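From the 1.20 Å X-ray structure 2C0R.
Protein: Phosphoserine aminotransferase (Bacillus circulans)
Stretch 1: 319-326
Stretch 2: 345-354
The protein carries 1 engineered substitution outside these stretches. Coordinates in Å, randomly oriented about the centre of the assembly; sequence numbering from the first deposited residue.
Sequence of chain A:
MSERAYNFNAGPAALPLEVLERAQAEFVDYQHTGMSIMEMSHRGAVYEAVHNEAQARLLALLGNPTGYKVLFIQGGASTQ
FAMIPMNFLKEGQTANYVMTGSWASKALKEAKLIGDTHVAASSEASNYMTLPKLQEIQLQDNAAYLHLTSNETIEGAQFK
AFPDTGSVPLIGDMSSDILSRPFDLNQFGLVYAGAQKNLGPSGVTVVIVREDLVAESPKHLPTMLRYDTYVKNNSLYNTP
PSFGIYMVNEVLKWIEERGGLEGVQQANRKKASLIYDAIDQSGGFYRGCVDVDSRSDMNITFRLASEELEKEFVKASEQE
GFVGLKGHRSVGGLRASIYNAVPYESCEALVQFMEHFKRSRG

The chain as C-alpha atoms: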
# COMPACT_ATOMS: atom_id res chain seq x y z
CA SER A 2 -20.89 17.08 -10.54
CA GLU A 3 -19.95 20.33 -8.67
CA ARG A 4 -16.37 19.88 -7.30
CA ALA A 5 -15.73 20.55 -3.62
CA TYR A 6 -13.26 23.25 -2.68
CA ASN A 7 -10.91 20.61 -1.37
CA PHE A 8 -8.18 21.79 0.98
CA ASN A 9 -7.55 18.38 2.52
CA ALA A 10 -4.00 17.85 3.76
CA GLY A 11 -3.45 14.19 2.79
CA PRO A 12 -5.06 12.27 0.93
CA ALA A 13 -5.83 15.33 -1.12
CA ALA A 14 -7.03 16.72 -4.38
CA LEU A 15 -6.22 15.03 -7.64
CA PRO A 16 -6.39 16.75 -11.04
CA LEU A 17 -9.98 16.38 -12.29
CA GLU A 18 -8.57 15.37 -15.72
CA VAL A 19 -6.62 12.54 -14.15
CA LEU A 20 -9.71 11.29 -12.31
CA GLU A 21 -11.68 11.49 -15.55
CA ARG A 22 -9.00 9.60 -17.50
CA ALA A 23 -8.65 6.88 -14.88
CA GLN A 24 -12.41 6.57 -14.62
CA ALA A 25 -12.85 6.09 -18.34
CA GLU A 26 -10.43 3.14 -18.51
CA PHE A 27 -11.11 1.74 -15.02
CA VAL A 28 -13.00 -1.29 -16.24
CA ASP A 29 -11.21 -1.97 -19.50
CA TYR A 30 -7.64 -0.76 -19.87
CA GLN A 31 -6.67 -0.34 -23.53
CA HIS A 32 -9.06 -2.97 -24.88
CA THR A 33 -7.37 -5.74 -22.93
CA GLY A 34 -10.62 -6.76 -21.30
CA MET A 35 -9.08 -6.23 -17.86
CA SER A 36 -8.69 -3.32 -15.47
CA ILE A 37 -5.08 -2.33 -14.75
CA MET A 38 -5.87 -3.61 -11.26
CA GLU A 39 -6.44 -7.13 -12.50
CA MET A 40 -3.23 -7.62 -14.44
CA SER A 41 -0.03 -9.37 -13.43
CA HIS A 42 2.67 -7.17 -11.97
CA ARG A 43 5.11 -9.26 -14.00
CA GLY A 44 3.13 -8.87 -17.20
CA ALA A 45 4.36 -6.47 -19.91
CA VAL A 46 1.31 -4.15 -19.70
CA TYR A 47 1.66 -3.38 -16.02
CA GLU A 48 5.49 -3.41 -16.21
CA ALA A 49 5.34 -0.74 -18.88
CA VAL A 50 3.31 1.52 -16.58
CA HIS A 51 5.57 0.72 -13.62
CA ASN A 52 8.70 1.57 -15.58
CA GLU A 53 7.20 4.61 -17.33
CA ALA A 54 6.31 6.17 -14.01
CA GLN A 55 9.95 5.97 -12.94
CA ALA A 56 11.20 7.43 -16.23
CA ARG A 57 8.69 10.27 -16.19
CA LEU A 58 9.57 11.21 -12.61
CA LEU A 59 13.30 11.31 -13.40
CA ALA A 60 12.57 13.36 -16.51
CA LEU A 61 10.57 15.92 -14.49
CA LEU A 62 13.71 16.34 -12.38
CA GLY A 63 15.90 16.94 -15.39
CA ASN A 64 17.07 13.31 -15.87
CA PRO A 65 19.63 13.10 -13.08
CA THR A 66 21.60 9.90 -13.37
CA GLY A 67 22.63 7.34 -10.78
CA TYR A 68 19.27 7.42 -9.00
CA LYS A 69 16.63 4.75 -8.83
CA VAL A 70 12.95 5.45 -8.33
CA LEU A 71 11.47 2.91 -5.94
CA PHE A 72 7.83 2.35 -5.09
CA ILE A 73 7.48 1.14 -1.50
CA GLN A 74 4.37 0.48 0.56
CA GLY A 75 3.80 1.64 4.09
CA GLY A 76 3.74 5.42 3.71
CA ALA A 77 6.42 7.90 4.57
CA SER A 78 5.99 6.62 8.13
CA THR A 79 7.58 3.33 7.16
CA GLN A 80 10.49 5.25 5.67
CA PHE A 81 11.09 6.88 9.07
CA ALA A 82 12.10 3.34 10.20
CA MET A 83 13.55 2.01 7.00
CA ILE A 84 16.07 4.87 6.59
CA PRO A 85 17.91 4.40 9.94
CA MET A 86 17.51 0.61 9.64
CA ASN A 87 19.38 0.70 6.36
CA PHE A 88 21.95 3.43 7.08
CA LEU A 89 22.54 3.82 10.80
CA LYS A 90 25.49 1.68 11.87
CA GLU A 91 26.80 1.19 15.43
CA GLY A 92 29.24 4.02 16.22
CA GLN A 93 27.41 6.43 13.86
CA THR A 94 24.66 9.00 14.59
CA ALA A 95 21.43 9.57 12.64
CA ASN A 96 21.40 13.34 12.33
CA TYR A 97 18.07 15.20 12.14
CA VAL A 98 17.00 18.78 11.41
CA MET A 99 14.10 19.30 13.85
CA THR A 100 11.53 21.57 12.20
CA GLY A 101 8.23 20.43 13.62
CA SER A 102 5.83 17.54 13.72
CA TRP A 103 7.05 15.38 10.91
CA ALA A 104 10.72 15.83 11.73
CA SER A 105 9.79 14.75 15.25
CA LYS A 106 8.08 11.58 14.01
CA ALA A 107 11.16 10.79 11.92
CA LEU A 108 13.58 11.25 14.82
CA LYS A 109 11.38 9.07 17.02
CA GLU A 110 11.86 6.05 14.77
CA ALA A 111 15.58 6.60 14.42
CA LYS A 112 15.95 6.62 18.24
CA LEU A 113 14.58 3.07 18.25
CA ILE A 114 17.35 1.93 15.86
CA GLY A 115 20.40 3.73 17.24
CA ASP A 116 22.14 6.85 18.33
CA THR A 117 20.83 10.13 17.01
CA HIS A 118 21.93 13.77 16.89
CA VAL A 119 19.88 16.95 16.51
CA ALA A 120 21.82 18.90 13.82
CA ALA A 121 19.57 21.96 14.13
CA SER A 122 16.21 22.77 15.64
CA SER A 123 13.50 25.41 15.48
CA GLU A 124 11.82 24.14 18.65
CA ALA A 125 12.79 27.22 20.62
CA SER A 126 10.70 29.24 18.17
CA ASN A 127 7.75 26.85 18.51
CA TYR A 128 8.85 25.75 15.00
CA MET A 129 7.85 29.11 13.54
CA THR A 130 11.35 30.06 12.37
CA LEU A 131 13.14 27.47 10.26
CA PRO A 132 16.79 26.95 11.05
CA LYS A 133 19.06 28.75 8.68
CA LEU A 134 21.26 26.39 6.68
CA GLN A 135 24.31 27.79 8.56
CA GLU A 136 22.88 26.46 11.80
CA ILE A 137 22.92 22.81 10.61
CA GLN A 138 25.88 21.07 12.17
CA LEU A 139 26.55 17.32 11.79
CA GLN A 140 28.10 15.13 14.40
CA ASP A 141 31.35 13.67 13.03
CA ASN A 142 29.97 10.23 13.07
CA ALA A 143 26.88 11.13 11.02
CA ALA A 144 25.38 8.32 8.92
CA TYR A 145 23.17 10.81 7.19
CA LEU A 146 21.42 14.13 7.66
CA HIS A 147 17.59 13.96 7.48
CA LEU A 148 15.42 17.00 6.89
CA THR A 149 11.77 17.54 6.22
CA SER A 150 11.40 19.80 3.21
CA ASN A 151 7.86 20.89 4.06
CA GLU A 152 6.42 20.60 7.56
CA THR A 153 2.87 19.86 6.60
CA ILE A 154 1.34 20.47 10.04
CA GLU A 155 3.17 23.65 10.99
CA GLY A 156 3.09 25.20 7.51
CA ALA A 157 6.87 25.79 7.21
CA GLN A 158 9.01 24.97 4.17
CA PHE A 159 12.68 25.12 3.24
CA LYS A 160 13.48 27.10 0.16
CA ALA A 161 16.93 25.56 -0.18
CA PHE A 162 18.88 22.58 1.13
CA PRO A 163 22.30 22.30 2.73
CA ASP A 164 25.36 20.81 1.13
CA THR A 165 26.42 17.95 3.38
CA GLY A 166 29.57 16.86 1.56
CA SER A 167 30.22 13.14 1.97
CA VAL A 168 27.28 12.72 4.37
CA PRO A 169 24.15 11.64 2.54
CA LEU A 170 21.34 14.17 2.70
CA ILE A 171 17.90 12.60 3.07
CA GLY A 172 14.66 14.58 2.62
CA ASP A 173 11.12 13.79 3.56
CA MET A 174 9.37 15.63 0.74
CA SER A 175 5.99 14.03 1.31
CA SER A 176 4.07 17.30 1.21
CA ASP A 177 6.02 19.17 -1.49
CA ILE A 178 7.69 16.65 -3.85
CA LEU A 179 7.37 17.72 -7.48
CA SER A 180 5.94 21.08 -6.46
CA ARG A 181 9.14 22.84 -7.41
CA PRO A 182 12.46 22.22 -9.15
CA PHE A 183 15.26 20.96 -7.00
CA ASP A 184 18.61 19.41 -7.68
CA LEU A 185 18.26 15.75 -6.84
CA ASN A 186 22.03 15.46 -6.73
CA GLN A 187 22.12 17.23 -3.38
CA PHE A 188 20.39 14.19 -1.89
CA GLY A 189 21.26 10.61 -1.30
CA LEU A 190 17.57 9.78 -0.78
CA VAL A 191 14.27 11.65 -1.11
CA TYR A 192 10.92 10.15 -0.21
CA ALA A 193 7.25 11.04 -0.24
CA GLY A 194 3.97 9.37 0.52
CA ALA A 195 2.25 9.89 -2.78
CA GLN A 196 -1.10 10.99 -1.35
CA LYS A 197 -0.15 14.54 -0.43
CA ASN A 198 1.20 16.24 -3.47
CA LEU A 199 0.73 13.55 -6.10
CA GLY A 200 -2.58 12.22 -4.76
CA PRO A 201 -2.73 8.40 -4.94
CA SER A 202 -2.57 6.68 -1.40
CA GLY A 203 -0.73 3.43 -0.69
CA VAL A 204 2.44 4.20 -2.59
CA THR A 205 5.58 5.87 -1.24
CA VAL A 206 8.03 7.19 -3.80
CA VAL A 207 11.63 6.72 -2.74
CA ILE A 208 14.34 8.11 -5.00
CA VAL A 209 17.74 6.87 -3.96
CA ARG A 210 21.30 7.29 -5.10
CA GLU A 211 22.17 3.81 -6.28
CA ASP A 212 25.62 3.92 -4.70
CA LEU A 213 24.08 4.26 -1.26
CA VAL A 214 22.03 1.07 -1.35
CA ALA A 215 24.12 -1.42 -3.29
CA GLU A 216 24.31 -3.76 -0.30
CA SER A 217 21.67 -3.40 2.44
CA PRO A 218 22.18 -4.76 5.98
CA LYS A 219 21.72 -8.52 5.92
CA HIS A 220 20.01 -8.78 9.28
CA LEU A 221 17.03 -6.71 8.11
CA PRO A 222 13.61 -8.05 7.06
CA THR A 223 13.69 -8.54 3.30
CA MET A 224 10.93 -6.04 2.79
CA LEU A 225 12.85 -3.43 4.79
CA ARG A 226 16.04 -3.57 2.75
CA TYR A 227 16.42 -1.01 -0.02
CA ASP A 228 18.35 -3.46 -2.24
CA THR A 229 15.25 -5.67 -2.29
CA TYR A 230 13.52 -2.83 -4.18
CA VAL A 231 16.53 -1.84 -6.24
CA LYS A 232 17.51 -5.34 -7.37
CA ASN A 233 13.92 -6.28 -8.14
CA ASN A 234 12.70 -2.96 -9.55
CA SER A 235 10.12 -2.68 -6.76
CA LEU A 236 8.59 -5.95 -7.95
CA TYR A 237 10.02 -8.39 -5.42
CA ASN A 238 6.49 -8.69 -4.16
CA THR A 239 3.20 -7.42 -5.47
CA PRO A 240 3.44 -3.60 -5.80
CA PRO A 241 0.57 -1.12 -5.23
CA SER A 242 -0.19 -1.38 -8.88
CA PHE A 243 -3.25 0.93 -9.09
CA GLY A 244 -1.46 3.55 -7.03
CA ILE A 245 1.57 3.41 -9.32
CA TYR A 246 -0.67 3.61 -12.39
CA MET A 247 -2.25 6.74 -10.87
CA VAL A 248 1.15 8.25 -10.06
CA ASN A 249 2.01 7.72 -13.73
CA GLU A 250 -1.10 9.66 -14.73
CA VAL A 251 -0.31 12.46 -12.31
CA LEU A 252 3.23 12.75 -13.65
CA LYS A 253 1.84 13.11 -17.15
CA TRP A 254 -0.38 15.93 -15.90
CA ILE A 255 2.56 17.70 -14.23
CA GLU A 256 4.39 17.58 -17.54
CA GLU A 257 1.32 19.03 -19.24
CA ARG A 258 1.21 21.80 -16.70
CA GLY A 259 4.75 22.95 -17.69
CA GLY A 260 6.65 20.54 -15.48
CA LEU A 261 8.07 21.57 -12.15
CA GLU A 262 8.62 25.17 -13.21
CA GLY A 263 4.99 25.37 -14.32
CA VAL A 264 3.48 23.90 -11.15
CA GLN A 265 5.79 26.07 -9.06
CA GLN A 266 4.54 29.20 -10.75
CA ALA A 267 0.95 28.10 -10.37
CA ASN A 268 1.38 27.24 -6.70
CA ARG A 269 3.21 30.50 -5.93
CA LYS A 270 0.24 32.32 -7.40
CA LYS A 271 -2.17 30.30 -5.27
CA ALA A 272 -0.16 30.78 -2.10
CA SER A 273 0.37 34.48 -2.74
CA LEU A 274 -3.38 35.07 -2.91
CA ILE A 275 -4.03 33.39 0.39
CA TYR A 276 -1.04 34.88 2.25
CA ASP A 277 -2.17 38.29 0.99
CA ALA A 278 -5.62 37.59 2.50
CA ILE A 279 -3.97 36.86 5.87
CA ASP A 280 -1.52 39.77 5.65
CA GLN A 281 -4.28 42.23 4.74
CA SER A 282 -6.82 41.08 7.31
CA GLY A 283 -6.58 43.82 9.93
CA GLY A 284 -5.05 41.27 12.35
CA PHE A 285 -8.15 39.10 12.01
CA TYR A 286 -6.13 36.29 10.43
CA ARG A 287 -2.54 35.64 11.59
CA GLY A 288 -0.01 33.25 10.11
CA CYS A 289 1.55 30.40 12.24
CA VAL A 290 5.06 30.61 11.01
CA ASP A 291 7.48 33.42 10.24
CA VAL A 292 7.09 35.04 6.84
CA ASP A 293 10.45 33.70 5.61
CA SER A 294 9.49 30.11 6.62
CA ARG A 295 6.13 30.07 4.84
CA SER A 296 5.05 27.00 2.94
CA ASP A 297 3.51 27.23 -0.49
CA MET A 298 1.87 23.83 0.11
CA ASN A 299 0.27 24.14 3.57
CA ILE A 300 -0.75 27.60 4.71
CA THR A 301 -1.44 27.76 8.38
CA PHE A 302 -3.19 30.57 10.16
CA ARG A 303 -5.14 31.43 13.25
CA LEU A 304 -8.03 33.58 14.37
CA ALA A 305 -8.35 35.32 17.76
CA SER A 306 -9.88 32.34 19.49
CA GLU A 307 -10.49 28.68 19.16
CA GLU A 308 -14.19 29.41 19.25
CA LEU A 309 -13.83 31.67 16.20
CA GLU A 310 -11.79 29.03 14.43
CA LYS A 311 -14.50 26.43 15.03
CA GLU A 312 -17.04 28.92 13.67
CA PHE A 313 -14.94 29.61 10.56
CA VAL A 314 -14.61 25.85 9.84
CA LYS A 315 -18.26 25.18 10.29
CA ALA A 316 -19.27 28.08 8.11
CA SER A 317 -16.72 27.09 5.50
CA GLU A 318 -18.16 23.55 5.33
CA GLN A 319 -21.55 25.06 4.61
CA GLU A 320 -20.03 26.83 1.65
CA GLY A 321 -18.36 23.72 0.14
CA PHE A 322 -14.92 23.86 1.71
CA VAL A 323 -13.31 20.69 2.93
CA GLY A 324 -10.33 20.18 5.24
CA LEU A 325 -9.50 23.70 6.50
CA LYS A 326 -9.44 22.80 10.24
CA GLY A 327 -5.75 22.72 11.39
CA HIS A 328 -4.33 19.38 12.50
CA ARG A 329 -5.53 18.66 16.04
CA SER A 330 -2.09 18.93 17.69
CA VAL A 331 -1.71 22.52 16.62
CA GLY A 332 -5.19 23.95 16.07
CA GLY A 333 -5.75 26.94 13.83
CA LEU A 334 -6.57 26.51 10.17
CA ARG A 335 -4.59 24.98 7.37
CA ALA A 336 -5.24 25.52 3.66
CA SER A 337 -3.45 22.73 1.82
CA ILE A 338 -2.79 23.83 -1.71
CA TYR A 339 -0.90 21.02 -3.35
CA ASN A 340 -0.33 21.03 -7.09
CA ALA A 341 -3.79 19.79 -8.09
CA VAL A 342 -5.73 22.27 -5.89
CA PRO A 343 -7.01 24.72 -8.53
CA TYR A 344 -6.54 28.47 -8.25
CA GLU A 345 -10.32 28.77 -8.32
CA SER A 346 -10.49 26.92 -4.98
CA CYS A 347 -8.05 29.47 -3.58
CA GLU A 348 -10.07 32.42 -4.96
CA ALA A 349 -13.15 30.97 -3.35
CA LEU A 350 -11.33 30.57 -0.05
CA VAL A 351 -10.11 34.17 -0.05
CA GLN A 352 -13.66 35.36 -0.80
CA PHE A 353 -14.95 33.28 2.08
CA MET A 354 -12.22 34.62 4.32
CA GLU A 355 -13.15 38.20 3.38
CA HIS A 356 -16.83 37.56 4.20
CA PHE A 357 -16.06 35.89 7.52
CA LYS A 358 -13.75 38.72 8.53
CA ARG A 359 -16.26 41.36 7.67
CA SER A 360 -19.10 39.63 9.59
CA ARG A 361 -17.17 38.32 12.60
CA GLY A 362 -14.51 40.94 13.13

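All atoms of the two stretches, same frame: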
# COMPACT_ATOMS: atom_id res chain seq x y z
N GLN A 319 -20.27 24.73 5.20
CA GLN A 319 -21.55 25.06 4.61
C GLN A 319 -21.44 25.70 3.25
O GLN A 319 -22.39 25.74 2.47
CB GLN A 319 -22.25 26.06 5.53
CG GLN A 319 -22.77 25.47 6.82
CD GLN A 319 -23.51 26.52 7.64
OE1 GLN A 319 -23.52 27.72 7.32
NE2 GLN A 319 -24.15 26.05 8.71
N GLU A 320 -20.26 26.23 2.97
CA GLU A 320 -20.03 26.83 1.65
C GLU A 320 -19.18 25.93 0.74
O GLU A 320 -18.70 26.43 -0.29
CB GLU A 320 -19.33 28.19 1.76
CG GLU A 320 -20.03 29.16 2.72
CD GLU A 320 -21.44 29.42 2.21
OE1 GLU A 320 -22.33 29.75 3.04
OE2 GLU A 320 -21.60 29.27 0.98
N GLY A 321 -19.00 24.66 1.08
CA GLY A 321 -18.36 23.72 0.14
C GLY A 321 -16.88 23.50 0.35
O GLY A 321 -16.23 22.78 -0.41
N PHE A 322 -16.30 24.09 1.38
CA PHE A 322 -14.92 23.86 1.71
C PHE A 322 -14.74 22.61 2.56
O PHE A 322 -15.51 22.33 3.46
CB PHE A 322 -14.34 25.07 2.51
CG PHE A 322 -14.35 26.31 1.64
CD1 PHE A 322 -15.43 27.19 1.70
CD2 PHE A 322 -13.29 26.57 0.79
CE1 PHE A 322 -15.45 28.31 0.89
CE2 PHE A 322 -13.33 27.71 -0.03
CZ PHE A 322 -14.41 28.57 0.03
N VAL A 323 -13.66 21.91 2.22
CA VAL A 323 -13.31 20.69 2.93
C VAL A 323 -11.89 20.78 3.45
O VAL A 323 -10.97 21.18 2.70
CB VAL A 323 -13.45 19.49 1.94
CG1 VAL A 323 -12.99 18.21 2.59
CG2 VAL A 323 -14.91 19.46 1.47
N GLY A 324 -11.69 20.42 4.71
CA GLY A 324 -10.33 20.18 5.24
C GLY A 324 -9.60 21.36 5.81
O GLY A 324 -8.39 21.24 6.09
N LEU A 325 -10.23 22.51 6.05
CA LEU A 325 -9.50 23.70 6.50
C LEU A 325 -9.17 23.67 7.99
O LEU A 325 -8.33 24.46 8.43
CB LEU A 325 -10.32 24.98 6.21
CG LEU A 325 -10.46 25.29 4.73
CD1 LEU A 325 -11.47 26.38 4.48
CD2 LEU A 325 -9.11 25.66 4.12
N LYS A 326 -9.80 22.86 8.82
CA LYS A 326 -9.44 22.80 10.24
C LYS A 326 -7.98 22.36 10.40
O LYS A 326 -7.64 21.35 9.74
CB LYS A 326 -10.35 21.79 10.94
CG LYS A 326 -10.33 21.78 12.45
CD LYS A 326 -11.28 20.72 13.00
CE LYS A 326 -11.12 20.50 14.50
NZ LYS A 326 -12.38 20.74 15.25
N GLU A 345 -8.94 28.38 -8.65
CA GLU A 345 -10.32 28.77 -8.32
C GLU A 345 -10.71 28.35 -6.91
O GLU A 345 -11.52 29.07 -6.27
CB GLU A 345 -11.25 28.16 -9.40
CG GLU A 345 -11.00 28.85 -10.74
CD GLU A 345 -9.77 28.38 -11.51
OE1 GLU A 345 -9.13 27.37 -11.10
OE2 GLU A 345 -9.39 29.02 -12.53
N SER A 346 -10.19 27.24 -6.37
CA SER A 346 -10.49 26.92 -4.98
C SER A 346 -9.92 27.99 -4.04
O SER A 346 -10.51 28.38 -3.02
CB SER A 346 -9.89 25.57 -4.58
OG SER A 346 -10.65 24.52 -5.17
N CYS A 347 -8.72 28.46 -4.41
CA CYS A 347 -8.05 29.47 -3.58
C CYS A 347 -8.79 30.81 -3.67
O CYS A 347 -8.93 31.52 -2.70
CB CYS A 347 -6.62 29.60 -4.08
SG CYS A 347 -5.72 28.05 -3.77
N GLU A 348 -9.26 31.19 -4.85
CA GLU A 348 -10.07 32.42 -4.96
C GLU A 348 -11.33 32.32 -4.13
O GLU A 348 -11.73 33.26 -3.44
CB GLU A 348 -10.48 32.62 -6.42
CG GLU A 348 -9.35 33.03 -7.34
CD GLU A 348 -9.87 33.19 -8.76
OE1 GLU A 348 -10.34 32.17 -9.31
OE2 GLU A 348 -9.79 34.30 -9.33
N ALA A 349 -11.96 31.14 -4.18
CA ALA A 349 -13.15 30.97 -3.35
C ALA A 349 -12.83 31.08 -1.88
O ALA A 349 -13.55 31.73 -1.12
CB ALA A 349 -13.82 29.64 -3.68
N LEU A 350 -11.70 30.50 -1.45
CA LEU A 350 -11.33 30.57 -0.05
C LEU A 350 -11.10 32.01 0.40
O LEU A 350 -11.56 32.45 1.47
CB LEU A 350 -10.03 29.74 0.17
CG LEU A 350 -9.45 29.89 1.58
CD1 LEU A 350 -10.44 29.45 2.64
CD2 LEU A 350 -8.11 29.14 1.67
N VAL A 351 -10.41 32.79 -0.43
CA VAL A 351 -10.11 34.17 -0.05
C VAL A 351 -11.40 34.96 0.05
O VAL A 351 -11.53 35.83 0.91
CB VAL A 351 -9.13 34.77 -1.08
CG1 VAL A 351 -9.12 36.30 -1.03
CG2 VAL A 351 -7.75 34.15 -0.83
N GLN A 352 -12.35 34.69 -0.85
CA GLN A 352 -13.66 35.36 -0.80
C GLN A 352 -14.35 35.00 0.49
O GLN A 352 -14.86 35.90 1.19
CB GLN A 352 -14.49 34.96 -2.01
CG GLN A 352 -13.99 35.39 -3.37
CD GLN A 352 -14.79 34.90 -4.56
OE1 GLN A 352 -14.27 34.92 -5.69
NE2 GLN A 352 -16.04 34.48 -4.37
N PHE A 353 -14.36 33.71 0.82
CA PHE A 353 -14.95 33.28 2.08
C PHE A 353 -14.27 33.94 3.27
O PHE A 353 -14.93 34.39 4.20
CB PHE A 353 -14.88 31.75 2.19
CG PHE A 353 -15.36 31.30 3.57
CD1 PHE A 353 -16.73 31.25 3.82
CD2 PHE A 353 -14.47 30.94 4.58
CE1 PHE A 353 -17.19 30.88 5.06
CE2 PHE A 353 -14.94 30.57 5.83
CZ PHE A 353 -16.30 30.52 6.07
N MET A 354 -12.95 33.99 3.22
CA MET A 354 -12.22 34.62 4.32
C MET A 354 -12.56 36.09 4.44
O MET A 354 -12.62 36.61 5.56
CB MET A 354 -10.69 34.47 4.08
CG MET A 354 -10.23 33.05 4.41
SD MET A 354 -8.52 32.81 3.86
CE MET A 354 -7.63 33.82 5.06

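A short strand and its flanking loops pack against one side of a helix through an apolar contact centred on the ring of Phe322, with no hydrogen bond or salt bridge between the two stretches. The interface is small, burying 270 Å² with both sides summed, and Phe322 gives up more area to it than any other residue. The CA of Phe322 lies 7.8 Å from the CA of Leu350, and the CA-to-CB bond points toward the helix. With chi1 at -64° (m) and chi2 at 94°, the ring reaches the helix backbone itself as well as its side chains.

At the tip of the ring, CZ of Phe322 sits 3.5 Å from the carbonyl O of Ala349 and 3.9 Å from the Ala349 CB. The Ala349 O lies near the plane of the ring, at its edge, where the C-H groups carry a slight positive charge, so the approach of a carbonyl oxygen is electrostatically reasonable. Ala349 O is already engaged within the helix, accepting from Phe353 N at 2.9 Å. The Ser346 O is also at the ring edge, 4.2 Å from Phe322 CE2, and accepts from Leu350 N at 2.9 Å. The helix therefore keeps its own hydrogen bonding intact, and the ring rests against it without replacing any of these bonds. The CA-to-CB bond of Ala349 points toward the first stretch, and the ring meets both its carbonyl O and its methyl group.

Leu350 and Phe353 continue the surface along the helix. Phe322 CE2 is 3.5 Å from Leu350 CA and 3.9 Å from Leu350 CB, while Phe322 CE1 is 3.7 Å from Phe353 CB. Ser346, Ala349, Leu350 and Phe353 follow the three- and four-residue spacing that brings positions to the same side of a helix; Cys347 and Val351, by contrast, direct their CA-to-CB bonds away and make no contact here. The rings of Phe322 and Phe353 have centroids 5.5 Å apart and planes inclined at 43°, an oblique pairing in which the nearest approach is from one ring to the CB of the other residue.

Two residues extend the contact beyond Phe322. The CA-to-CB bond of Leu325 points toward the helix, and Leu325 CD1 lies 3.7 Å from Leu350 CD1, a methyl-to-methyl contact. Leu350, whose CA-to-CB bond runs sideways, thus meets both Phe322 and Leu325. Near the other end of the first stretch, Glu320 CG lies 4.1 Å from Phe353 CD1; here the aliphatic part of an acidic side chain touches the aromatic ring obliquely, while the carboxylate makes no polar contact with the helix.

Between these contacting residues the chain turns at Gly321 and Gly324, both with positive phi (97° and 89°). Neither lies against the helix. At the backbone angles of Gly321, a CB would be jammed against the carbonyl O of Glu320, so local conformation alone calls for glycine at that position.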